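Local coordinates for protein phosphoribosylformylglycinamidine synthase 2 (Thermus thermophilus, PDB 3VIU) that belongs to the PurM-like (AIR synthase related) family, with two pairs of N- and C-terminal domains, and binds ADP and a magnesium ion, at residues Gly66-Val71 against Leu107-Ser112; Val80-Glu85 against Asn174-Gly179; Met111-Arg116 against Glu184-Ser189; Arg116-Leu121 against Leu178-Glu183. All blocks are in the same frame, centred on the assembly; numbering follows the deposited sequence.

Contact 1 of 4, residues Gly66-Val71 against Leu107-Ser112; sequences GENAGV and LRDIMS. With ADP (adenosine-5'-diphosphate), chain B.
A loop leading into strand 70-75 meets the C-terminal turn of helix 95-112 here, and ADP lies beside both. Asp-109 carries the helix side. Its CB rests 3.5 Å from the backbone O of Asn-68, the residue across from it in the loop. CG stands anti to the carbonyl carbon (chi1 -74°), which directs the carboxylate at the diphosphate. One tip, OD1, comes within 3.1 Å of ADP O3B, while the other, OD2, approaches ADP O2B at 3.4 Å and has Lys-83 as a long, weak ionic partner. Acidic groups of Glu-85 and Asp-259 crowd the same carboxylate, so its ionisation is probably shifted, perhaps with a proton shared among the acids. The loop grips the ribose instead: O3' of ADP donates to Glu-67 O at 2.7 Å, and Gly-66 N gives O3' a weak bond of 3.3 Å. Glu-67 keeps its own carboxylate turned to Arg-190 and Ser-189, which should steady the backbone carbonyl used by the sugar. Further along, Ala-69 sets CB against CD1 of Ile-110 (3.8 Å), an apolar touch within an otherwise polar junction. Loop backbone on the ribose and helix carboxylate at the diphosphate together form one wall of the ADP pocket in the first PurM-like N-terminal domain.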
# COMPACT_ATOMS: atom_id res chain seq x y z
N GLY A 66 1.43 -10.10 -12.32
CA GLY A 66 1.29 -11.45 -12.82
C GLY A 66 1.60 -12.45 -11.73
O GLY A 66 0.97 -13.51 -11.62
N GLU A 67 2.58 -12.11 -10.90
CA GLU A 67 2.99 -12.97 -9.80
C GLU A 67 2.45 -12.42 -8.49
O GLU A 67 1.94 -11.30 -8.44
CB GLU A 67 4.51 -13.07 -9.76
CG GLU A 67 5.07 -13.80 -10.96
CD GLU A 67 4.40 -15.15 -11.15
OE1 GLU A 67 4.23 -15.87 -10.14
OE2 GLU A 67 4.05 -15.49 -12.30
N ASN A 68 2.57 -13.20 -7.42
CA ASN A 68 2.07 -12.80 -6.11
C ASN A 68 2.56 -11.44 -5.60
O ASN A 68 1.99 -10.89 -4.66
CB ASN A 68 2.38 -13.88 -5.09
CG ASN A 68 1.57 -15.15 -5.32
OD1 ASN A 68 1.87 -16.19 -4.75
ND2 ASN A 68 0.54 -15.06 -6.16
N ALA A 69 3.62 -10.91 -6.20
CA ALA A 69 4.14 -9.62 -5.80
C ALA A 69 5.11 -9.08 -6.85
O ALA A 69 5.56 -9.82 -7.72
CB ALA A 69 4.84 -9.71 -4.45
N GLY A 70 5.40 -7.78 -6.75
CA GLY A 70 6.33 -7.15 -7.67
C GLY A 70 7.72 -7.18 -7.06
O GLY A 70 7.88 -7.11 -5.84
N VAL A 71 8.74 -7.32 -7.91
CA VAL A 71 10.11 -7.37 -7.43
C VAL A 71 10.99 -6.45 -8.24
O VAL A 71 10.91 -6.42 -9.46
CB VAL A 71 10.69 -8.80 -7.55
CG1 VAL A 71 12.02 -8.89 -6.77
CG2 VAL A 71 9.68 -9.82 -7.04
N LEU A 107 1.76 -10.93 3.94
CA LEU A 107 3.03 -11.54 4.32
C LEU A 107 3.32 -12.79 3.50
O LEU A 107 4.45 -13.02 3.08
CB LEU A 107 3.00 -11.91 5.81
CG LEU A 107 3.83 -11.13 6.82
CD1 LEU A 107 4.06 -9.70 6.38
CD2 LEU A 107 3.11 -11.19 8.18
N ARG A 108 2.28 -13.59 3.27
CA ARG A 108 2.42 -14.82 2.50
C ARG A 108 2.71 -14.54 1.03
O ARG A 108 3.48 -15.27 0.40
CB ARG A 108 1.17 -15.69 2.66
CG ARG A 108 1.05 -16.31 4.05
CD ARG A 108 -0.00 -17.41 4.08
NE ARG A 108 -1.36 -16.88 4.03
CZ ARG A 108 -1.98 -16.31 5.06
NH1 ARG A 108 -3.21 -15.85 4.92
NH2 ARG A 108 -1.36 -16.20 6.24
N ASP A 109 2.12 -13.48 0.48
CA ASP A 109 2.37 -13.13 -0.92
C ASP A 109 3.84 -12.78 -1.12
O ASP A 109 4.43 -13.13 -2.13
CB ASP A 109 1.53 -11.93 -1.35
CG ASP A 109 0.07 -12.26 -1.54
OD1 ASP A 109 -0.23 -13.35 -2.07
OD2 ASP A 109 -0.78 -11.43 -1.16
N ILE A 110 4.41 -12.07 -0.16
CA ILE A 110 5.80 -11.67 -0.22
C ILE A 110 6.72 -12.88 -0.02
O ILE A 110 7.74 -13.00 -0.68
CB ILE A 110 6.10 -10.61 0.84
CG1 ILE A 110 5.20 -9.38 0.61
CG2 ILE A 110 7.58 -10.26 0.85
CD1 ILE A 110 5.18 -8.88 -0.80
N MSE A 111 6.33 -13.77 0.89
CA MSE A 111 7.11 -14.98 1.16
C MSE A 111 7.17 -15.89 -0.05
O MSE A 111 8.20 -16.51 -0.32
CB MSE A 111 6.49 -15.81 2.27
CG MSE A 111 6.50 -15.26 3.66
SE MSE A 111 5.51 -16.55 4.73
CE MSE A 111 4.08 -15.40 5.36
N SER A 112 6.05 -16.00 -0.76
CA SER A 112 5.99 -16.88 -1.91
C SER A 112 7.02 -16.52 -2.97
O SER A 112 7.40 -17.37 -3.77
CB SER A 112 4.58 -16.94 -2.49
OG SER A 112 4.24 -15.75 -3.17
PB ADP B . -3.72 -12.33 -4.14
O1B ADP B . -5.14 -12.77 -4.21
O2B ADP B . -3.57 -11.18 -3.03
O3B ADP B . -2.76 -13.66 -3.75
PA ADP B . -4.47 -11.16 -6.49
O1A ADP B . -5.05 -12.27 -7.31
O2A ADP B . -5.62 -10.54 -5.55
O3A ADP B . -3.22 -11.74 -5.59
O5' ADP B . -3.90 -9.95 -7.43
C5' ADP B . -3.98 -10.33 -8.82
C4' ADP B . -2.70 -9.98 -9.62
O4' ADP B . -2.88 -8.75 -10.40
C3' ADP B . -1.44 -9.74 -8.75
O3' ADP B . -0.27 -10.17 -9.46
C2' ADP B . -1.46 -8.23 -8.52
O2' ADP B . -0.17 -7.70 -8.22
C1' ADP B . -2.05 -7.69 -9.83
N9 ADP B . -2.84 -6.47 -9.60
C8 ADP B . -4.10 -6.41 -9.08
N7 ADP B . -4.51 -5.17 -9.02
C5 ADP B . -3.55 -4.36 -9.50
C6 ADP B . -3.41 -2.96 -9.69
N6 ADP B . -4.44 -2.10 -9.33
N1 ADP B . -2.27 -2.48 -10.21
C2 ADP B . -1.26 -3.29 -10.56
N3 ADP B . -1.34 -4.61 -10.40
C4 ADP B . -2.45 -5.18 -9.88

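Contact 2 of 4, residues Val80-Glu85 against Asn174-Gly179. With ADP (adenosine-5'-diphosphate), chain B.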
# COMPACT_ATOMS: atom_id res chain seq x y z
N VAL A 80 14.08 -6.61 -3.97
CA VAL A 80 13.02 -6.33 -3.02
C VAL A 80 11.65 -6.62 -3.62
O VAL A 80 11.31 -6.14 -4.71
CB VAL A 80 13.06 -4.86 -2.53
CG1 VAL A 80 11.79 -4.51 -1.78
CG2 VAL A 80 14.25 -4.66 -1.63
N ALA A 81 10.87 -7.43 -2.91
CA ALA A 81 9.54 -7.77 -3.36
C ALA A 81 8.58 -6.96 -2.50
O ALA A 81 8.83 -6.73 -1.32
CB ALA A 81 9.27 -9.25 -3.17
N PHE A 82 7.49 -6.49 -3.10
CA PHE A 82 6.51 -5.75 -2.34
C PHE A 82 5.17 -5.72 -3.05
O PHE A 82 5.08 -6.00 -4.24
CB PHE A 82 6.99 -4.33 -2.02
CG PHE A 82 7.20 -3.46 -3.23
CD1 PHE A 82 8.27 -3.68 -4.10
CD2 PHE A 82 6.35 -2.40 -3.49
CE1 PHE A 82 8.48 -2.85 -5.20
CE2 PHE A 82 6.56 -1.55 -4.58
CZ PHE A 82 7.63 -1.78 -5.44
N LYS A 83 4.14 -5.39 -2.29
CA LYS A 83 2.79 -5.34 -2.82
C LYS A 83 1.86 -4.82 -1.73
O LYS A 83 2.19 -4.85 -0.54
CB LYS A 83 2.35 -6.74 -3.24
CG LYS A 83 0.96 -6.81 -3.81
CD LYS A 83 0.50 -8.25 -3.86
CE LYS A 83 -0.97 -8.34 -4.19
NZ LYS A 83 -1.44 -9.74 -3.99
N ILE A 84 0.70 -4.34 -2.15
CA ILE A 84 -0.30 -3.83 -1.22
C ILE A 84 -1.61 -4.55 -1.51
O ILE A 84 -1.95 -4.79 -2.67
CB ILE A 84 -0.44 -2.29 -1.35
CG1 ILE A 84 -1.31 -1.74 -0.22
CG2 ILE A 84 -1.04 -1.93 -2.70
CD1 ILE A 84 -1.38 -0.23 -0.20
N GLU A 85 -2.32 -4.92 -0.45
CA GLU A 85 -3.59 -5.64 -0.54
C GLU A 85 -4.61 -4.87 0.28
O GLU A 85 -4.27 -3.92 0.96
CB GLU A 85 -3.46 -7.04 0.09
CG GLU A 85 -3.28 -8.24 -0.83
CD GLU A 85 -3.31 -9.56 -0.03
OE1 GLU A 85 -3.18 -10.65 -0.63
OE2 GLU A 85 -3.47 -9.50 1.21
N ASN A 174 -5.75 -1.36 4.13
CA ASN A 174 -4.83 -1.93 3.15
C ASN A 174 -3.48 -2.14 3.83
O ASN A 174 -3.03 -1.30 4.62
CB ASN A 174 -4.67 -0.98 1.96
CG ASN A 174 -5.86 -1.00 1.02
OD1 ASN A 174 -7.02 -1.05 1.45
ND2 ASN A 174 -5.58 -0.95 -0.28
N ALA A 175 -2.84 -3.26 3.54
CA ALA A 175 -1.54 -3.53 4.14
C ALA A 175 -0.50 -3.75 3.05
O ALA A 175 -0.70 -4.52 2.11
CB ALA A 175 -1.62 -4.75 5.05
N MSE A 176 0.63 -3.07 3.19
CA MSE A 176 1.71 -3.19 2.24
C MSE A 176 2.84 -3.95 2.91
O MSE A 176 3.07 -3.79 4.11
CB MSE A 176 2.18 -1.80 1.81
CG MSE A 176 3.29 -1.80 0.79
SE MSE A 176 3.83 0.04 0.43
CE MSE A 176 5.45 -0.30 -0.59
N CYS A 177 3.55 -4.78 2.15
CA CYS A 177 4.65 -5.53 2.72
C CYS A 177 5.93 -5.48 1.86
O CYS A 177 5.87 -5.54 0.64
CB CYS A 177 4.24 -6.98 2.96
SG CYS A 177 5.52 -7.95 3.80
N LEU A 178 7.07 -5.36 2.53
CA LEU A 178 8.37 -5.33 1.88
C LEU A 178 9.17 -6.57 2.28
O LEU A 178 9.24 -6.91 3.47
CB LEU A 178 9.16 -4.08 2.28
CG LEU A 178 9.33 -2.99 1.23
CD1 LEU A 178 8.01 -2.30 1.00
CD2 LEU A 178 10.38 -2.00 1.69
N GLY A 179 9.79 -7.22 1.30
CA GLY A 179 10.59 -8.39 1.60
C GLY A 179 11.87 -8.36 0.78
O GLY A 179 11.87 -7.86 -0.35
PB ADP B . -3.72 -12.33 -4.14
O1B ADP B . -5.14 -12.77 -4.21
O2B ADP B . -3.57 -11.18 -3.03
O3B ADP B . -2.76 -13.66 -3.75
PA ADP B . -4.47 -11.16 -6.49
O1A ADP B . -5.05 -12.27 -7.31
O2A ADP B . -5.62 -10.54 -5.55
O3A ADP B . -3.22 -11.74 -5.59
O5' ADP B . -3.90 -9.95 -7.43
C5' ADP B . -3.98 -10.33 -8.82
C4' ADP B . -2.70 -9.98 -9.62
O4' ADP B . -2.88 -8.75 -10.40
C3' ADP B . -1.44 -9.74 -8.75
O3' ADP B . -0.27 -10.17 -9.46
C2' ADP B . -1.46 -8.23 -8.52
O2' ADP B . -0.17 -7.70 -8.22
C1' ADP B . -2.05 -7.69 -9.83
N9 ADP B . -2.84 -6.47 -9.60
C8 ADP B . -4.10 -6.41 -9.08
N7 ADP B . -4.51 -5.17 -9.02
C5 ADP B . -3.55 -4.36 -9.50
C6 ADP B . -3.41 -2.96 -9.69
N6 ADP B . -4.44 -2.10 -9.33
N1 ADP B . -2.27 -2.48 -10.21
C2 ADP B . -1.26 -3.29 -10.56
N3 ADP B . -1.34 -4.61 -10.40
C4 ADP B . -2.45 -5.18 -9.88
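Strands 80-85 and 174-179 run antiparallel, at 170° to each other, as neighbours in the sheet. Their most closely filled part is the face carrying Phe-82, Ile-84, Met-176 and Leu-178. Phe-82 has CG in the crowded position between backbone N and carbonyl carbon (chi1 64°), so the ring lies alongside the extended Met-176 chain, whose CE reaches CD2 of Phe-82 at 3.7 Å. CD1 of Leu-178 closes on CB of Phe-82 at 3.8 Å, and CG1 of Ile-84 rests on CB of Met-176 at 4.0 Å. Strand 538-548 covers this face through Val-544 and Met-540. Backbone bonds lock the Ala-81 and Gly-179 pair firmly, each N donating in the carbonyl plane of the other residue, with Ala-81 N to Gly-179 O at 2.8 Å. The bond from Lys-83 N to Cys-177 O is stretched to 3.4 Å and weak. On the other face Cys-177 is covered by helix 95-112, but the outer parts of the Lys-83 and Glu-85 side chains leave strand 174-179 and extend toward ADP; Glu-85 is partly exposed. Fully extended, with CG anti to the backbone N (chi1 -180°), Lys-83 delivers NZ to ADP O2B at 2.7 Å and to O3A at 3.1 Å. Glu-85 OE1 lies 2.5 Å from the same O2B, a spacing of two oxygens at which an acid group probably holds a proton, while the Lys-83 ammonium would offset part of the diphosphate charge.

Contact 3 of 4, residues Met111-Arg116 against Glu184-Ser189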
# COMPACT_ATOMS: atom_id res chain seq x y z
N MSE A 111 6.33 -13.77 0.89
CA MSE A 111 7.11 -14.98 1.16
C MSE A 111 7.17 -15.89 -0.05
O MSE A 111 8.20 -16.51 -0.32
CB MSE A 111 6.49 -15.81 2.27
CG MSE A 111 6.50 -15.26 3.66
SE MSE A 111 5.51 -16.55 4.73
CE MSE A 111 4.08 -15.40 5.36
N SER A 112 6.05 -16.00 -0.76
CA SER A 112 5.99 -16.88 -1.91
C SER A 112 7.02 -16.52 -2.97
O SER A 112 7.40 -17.37 -3.77
CB SER A 112 4.58 -16.94 -2.49
OG SER A 112 4.24 -15.75 -3.17
N MSE A 113 7.47 -15.26 -2.98
CA MSE A 113 8.49 -14.82 -3.94
C MSE A 113 9.87 -15.23 -3.43
O MSE A 113 10.88 -15.05 -4.12
CB MSE A 113 8.47 -13.30 -4.10
CG MSE A 113 7.17 -12.71 -4.59
SE MSE A 113 6.46 -13.54 -6.19
CE MSE A 113 7.81 -13.04 -7.47
N GLY A 114 9.92 -15.78 -2.22
CA GLY A 114 11.17 -16.19 -1.62
C GLY A 114 11.86 -15.03 -0.94
O GLY A 114 13.06 -15.07 -0.66
N ALA A 115 11.09 -13.98 -0.68
CA ALA A 115 11.61 -12.78 -0.03
C ALA A 115 11.20 -12.77 1.44
O ALA A 115 10.03 -13.00 1.77
CB ALA A 115 11.08 -11.54 -0.72
N ARG A 116 12.17 -12.52 2.31
CA ARG A 116 11.89 -12.47 3.73
C ARG A 116 11.31 -11.09 4.07
O ARG A 116 11.94 -10.07 3.81
CB ARG A 116 13.18 -12.70 4.52
CG ARG A 116 13.04 -12.49 6.00
CD ARG A 116 14.39 -12.68 6.69
NE ARG A 116 14.82 -14.08 6.67
CZ ARG A 116 14.37 -15.00 7.52
NH1 ARG A 116 13.48 -14.67 8.45
NH2 ARG A 116 14.80 -16.25 7.43
N GLU A 184 19.31 -14.21 -7.15
CA GLU A 184 19.52 -15.59 -7.56
C GLU A 184 18.43 -16.55 -7.09
O GLU A 184 18.27 -17.64 -7.64
CB GLU A 184 20.87 -16.06 -7.01
CG GLU A 184 20.94 -16.00 -5.48
CD GLU A 184 22.35 -16.15 -4.94
OE1 GLU A 184 23.04 -17.12 -5.33
OE2 GLU A 184 22.76 -15.29 -4.12
N HIS A 185 17.66 -16.14 -6.07
CA HIS A 185 16.60 -16.97 -5.51
C HIS A 185 15.20 -16.57 -5.92
O HIS A 185 14.22 -17.08 -5.37
CB HIS A 185 16.67 -16.95 -3.99
CG HIS A 185 17.95 -17.47 -3.43
ND1 HIS A 185 18.40 -17.13 -2.17
CD2 HIS A 185 18.87 -18.32 -3.94
CE1 HIS A 185 19.54 -17.75 -1.93
NE2 HIS A 185 19.85 -18.48 -2.99
N LEU A 186 15.08 -15.65 -6.88
CA LEU A 186 13.76 -15.20 -7.30
C LEU A 186 12.87 -16.31 -7.84
O LEU A 186 13.09 -16.82 -8.93
CB LEU A 186 13.90 -14.08 -8.34
CG LEU A 186 12.59 -13.51 -8.90
CD1 LEU A 186 11.55 -13.36 -7.81
CD2 LEU A 186 12.89 -12.17 -9.55
N LYS A 187 11.85 -16.67 -7.05
CA LYS A 187 10.91 -17.72 -7.45
C LYS A 187 9.51 -17.17 -7.69
O LYS A 187 9.14 -16.12 -7.17
CB LYS A 187 10.86 -18.83 -6.39
CG LYS A 187 10.23 -18.41 -5.06
CD LYS A 187 10.24 -19.57 -4.07
CE LYS A 187 9.77 -19.12 -2.68
NZ LYS A 187 9.94 -20.20 -1.66
N ARG A 188 8.73 -17.90 -8.48
CA ARG A 188 7.36 -17.51 -8.81
C ARG A 188 6.38 -18.66 -8.60
O ARG A 188 6.60 -19.54 -7.76
CB ARG A 188 7.30 -17.03 -10.27
CG ARG A 188 7.83 -18.03 -11.29
CD ARG A 188 9.35 -18.14 -11.23
NE ARG A 188 9.84 -19.43 -11.71
CZ ARG A 188 9.77 -19.85 -12.97
NH1 ARG A 188 9.23 -19.08 -13.90
NH2 ARG A 188 10.24 -21.05 -13.29
N SER A 189 5.28 -18.64 -9.35
CA SER A 189 4.26 -19.68 -9.23
C SER A 189 4.28 -20.57 -10.47
O SER A 189 3.36 -20.54 -11.29
CB SER A 189 2.88 -19.02 -9.08
OG SER A 189 1.87 -19.98 -8.82
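Lys-187 lies across the C-terminal end of helix 95-112, and its methylenes do most of the touching. CG starts in the crowded position between backbone N and carbonyl carbon (chi1 69°); beyond it the chain is straight, so CG passes 3.3 Å from Ser-112 O, and CE, further out, sits 3.1 Å from that same oxygen and 3.4 Å from Gly-114 N. In return Met-113, bent at chi2 and chi3, curls its selenomethionine tip back to the loop: CE reaches Lys-187 O at 3.4 Å and lies beside CD1 of Leu-186 at 3.8 Å. A single backbone bond crosses here, straight but weak, with Lys-187 N a long 3.5 Å from Met-113 O. Behind this first shell stands the helix end itself. Gly-114 adopts a positive phi of 85° and its N bonds back to Met-111 O at 2.7 Å, part of a Schellman motif that turns the chain toward strand 116-126. No side chain stands between Gly-114 and the lysine. Farther out, Thr-245 and Ile-249 of helix 235-250 and Val-254 and Val-257 of strand 254-259 enclose Lys-187, while Ala-69 and Val-71 flank Met-113. Ser-189 N is tied to Glu-67, anchoring the far end of the loop. With its ammonium carried just past the last carbonyls of the helix, Lys-187 probably interacts favourably with the negative end of the helix dipole, while the rest of the contact is mostly methylene and methyl groups laid against backbone carbonyls.

Contact 4 of 4, residues Arg116-Leu121 against Leu178-Glu183; sequences RPIALL and LGLLRE
This is an antiparallel strand pairing interrupted by a classic beta bulge, inside the mixed sheet of the first PurM-like N-terminal domain, where strand 116-126 lines up against strand 172-182. Before the bulge the register is regular: Arg-116 N donates to Leu-180 O at 2.8 Å and Leu-180 N returns to Arg-116 O at 2.9 Å, both donors standing above the carbonyl planes. Next comes the non-hydrogen-bonded pair Pro-117 and Gly-179, whose CA atoms approach to 3.9 Å. Then one residue is inserted, and Ile-118 and Ala-119 both stand opposite Leu-178. Ile-118 has a nearly helical psi of -11°, and this kink turns two successive N-H groups onto one acceptor. Leu-178 O thus takes a short bond from Ile-118 N at 2.6 Å and a longer one, along a lone pair, from Ala-119 N at 3.2 Å. Leu-178 N closes the register again by donating to Ala-119 O at 2.8 Å. The Ile-118 side chain packs beside the bulge: CG1, in the crowded position between backbone N and carbonyl carbon, lies 3.9 Å from CB of Leu-178, while CG2 crosses to CG of Leu-180 at 4.0 Å. Arg-116 bends away at chi3 to a salt bridge with Glu-243, and Pro-117 and Leu-120 pack beneath helix 95-112. The strands cross at 141°, well short of exactly antiparallel, and the extra residue sits where 172-182 lies between 78-86 and 116-126 in the mixed sheet of a PurM-like N-terminal domain.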
# COMPACT_ATOMS: atom_id res chain seq x y z
N ARG A 116 12.17 -12.52 2.31
CA ARG A 116 11.89 -12.47 3.73
C ARG A 116 11.31 -11.09 4.07
O ARG A 116 11.94 -10.07 3.81
CB ARG A 116 13.18 -12.70 4.52
CG ARG A 116 13.04 -12.49 6.00
CD ARG A 116 14.39 -12.68 6.69
NE ARG A 116 14.82 -14.08 6.67
CZ ARG A 116 14.37 -15.00 7.52
NH1 ARG A 116 13.48 -14.67 8.45
NH2 ARG A 116 14.80 -16.25 7.43
N PRO A 117 10.10 -11.06 4.63
CA PRO A 117 9.42 -9.81 5.00
C PRO A 117 10.28 -8.95 5.93
O PRO A 117 10.69 -9.41 6.99
CB PRO A 117 8.16 -10.31 5.69
CG PRO A 117 7.85 -11.57 4.94
CD PRO A 117 9.21 -12.22 4.83
N ILE A 118 10.55 -7.71 5.54
CA ILE A 118 11.36 -6.84 6.37
C ILE A 118 10.57 -5.65 6.87
O ILE A 118 11.02 -4.92 7.74
CB ILE A 118 12.62 -6.29 5.61
CG1 ILE A 118 12.19 -5.44 4.41
CG2 ILE A 118 13.50 -7.45 5.18
CD1 ILE A 118 13.35 -4.89 3.58
N ALA A 119 9.37 -5.46 6.31
CA ALA A 119 8.56 -4.35 6.75
C ALA A 119 7.10 -4.40 6.30
O ALA A 119 6.76 -4.98 5.27
CB ALA A 119 9.19 -3.05 6.29
N LEU A 120 6.25 -3.77 7.12
CA LEU A 120 4.82 -3.65 6.85
C LEU A 120 4.43 -2.18 6.95
O LEU A 120 4.97 -1.45 7.78
CB LEU A 120 4.00 -4.46 7.87
CG LEU A 120 3.95 -5.98 7.68
CD1 LEU A 120 3.41 -6.64 8.93
CD2 LEU A 120 3.10 -6.30 6.47
N LEU A 121 3.52 -1.75 6.09
CA LEU A 121 3.02 -0.38 6.12
C LEU A 121 1.51 -0.49 6.01
O LEU A 121 1.00 -1.27 5.20
CB LEU A 121 3.57 0.46 4.96
CG LEU A 121 5.07 0.79 4.92
CD1 LEU A 121 5.84 -0.40 4.34
CD2 LEU A 121 5.31 2.03 4.06
N LEU A 178 7.07 -5.36 2.53
CA LEU A 178 8.37 -5.33 1.88
C LEU A 178 9.17 -6.57 2.28
O LEU A 178 9.24 -6.91 3.47
CB LEU A 178 9.16 -4.08 2.28
CG LEU A 178 9.33 -2.99 1.23
CD1 LEU A 178 8.01 -2.30 1.00
CD2 LEU A 178 10.38 -2.00 1.69
N GLY A 179 9.79 -7.22 1.30
CA GLY A 179 10.59 -8.39 1.60
C GLY A 179 11.87 -8.36 0.78
O GLY A 179 11.87 -7.86 -0.35
N LEU A 180 12.97 -8.87 1.34
CA LEU A 180 14.21 -8.88 0.59
C LEU A 180 14.68 -10.29 0.32
O LEU A 180 14.34 -11.23 1.04
CB LEU A 180 15.32 -8.06 1.28
CG LEU A 180 16.17 -8.56 2.45
CD1 LEU A 180 16.88 -9.86 2.11
CD2 LEU A 180 17.21 -7.50 2.76
N LEU A 181 15.47 -10.43 -0.73
CA LEU A 181 16.00 -11.72 -1.12
C LEU A 181 17.19 -11.52 -2.05
O LEU A 181 17.45 -10.41 -2.53
CB LEU A 181 14.93 -12.53 -1.85
CG LEU A 181 14.46 -11.96 -3.19
CD1 LEU A 181 13.66 -13.01 -3.93
CD2 LEU A 181 13.62 -10.70 -2.97
N ARG A 182 17.91 -12.60 -2.28
CA ARG A 182 19.04 -12.59 -3.17
C ARG A 182 18.40 -12.84 -4.53
O ARG A 182 17.60 -13.76 -4.67
CB ARG A 182 20.00 -13.73 -2.81
CG ARG A 182 20.55 -13.62 -1.40
CD ARG A 182 21.44 -12.41 -1.27
NE ARG A 182 22.55 -12.54 -2.20
CZ ARG A 182 23.39 -11.56 -2.52
NH1 ARG A 182 23.24 -10.35 -1.99
NH2 ARG A 182 24.37 -11.80 -3.38
N GLU A 183 18.72 -12.00 -5.50
CA GLU A 183 18.15 -12.11 -6.84
C GLU A 183 18.17 -13.56 -7.33
O GLU A 183 17.17 -14.08 -7.84
CB GLU A 183 18.92 -11.21 -7.81
CG GLU A 183 18.13 -10.78 -9.03
CD GLU A 183 18.85 -9.74 -9.86
OE1 GLU A 183 19.40 -8.78 -9.26
OE2 GLU A 183 18.86 -9.86 -11.10

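Overall arrangement
All four contacts are largely buried and belong to one region of the chain. Contacts 2 and 4 are backbone pairings on opposite edges of strand 172-182, sharing Leu-178 and Gly-179; contact 2 keeps its register, contact 4 breaks it with a bulge. Contacts 1 and 3 share Met-111 and Ser-112 at the end of helix 95-112, which packs over that sheet, and join it to loops mainly through side chains. Charge gathers where contacts 1 and 2 meet at ADP, with Asp-109 OD2 only 2.6 Å from Glu-85 OE1. Contact 3 has its centre farther from the chain centre, about 20 Å against 7 Å for contact 2, and rests mainly on aliphatic carbons set against backbone carbonyls.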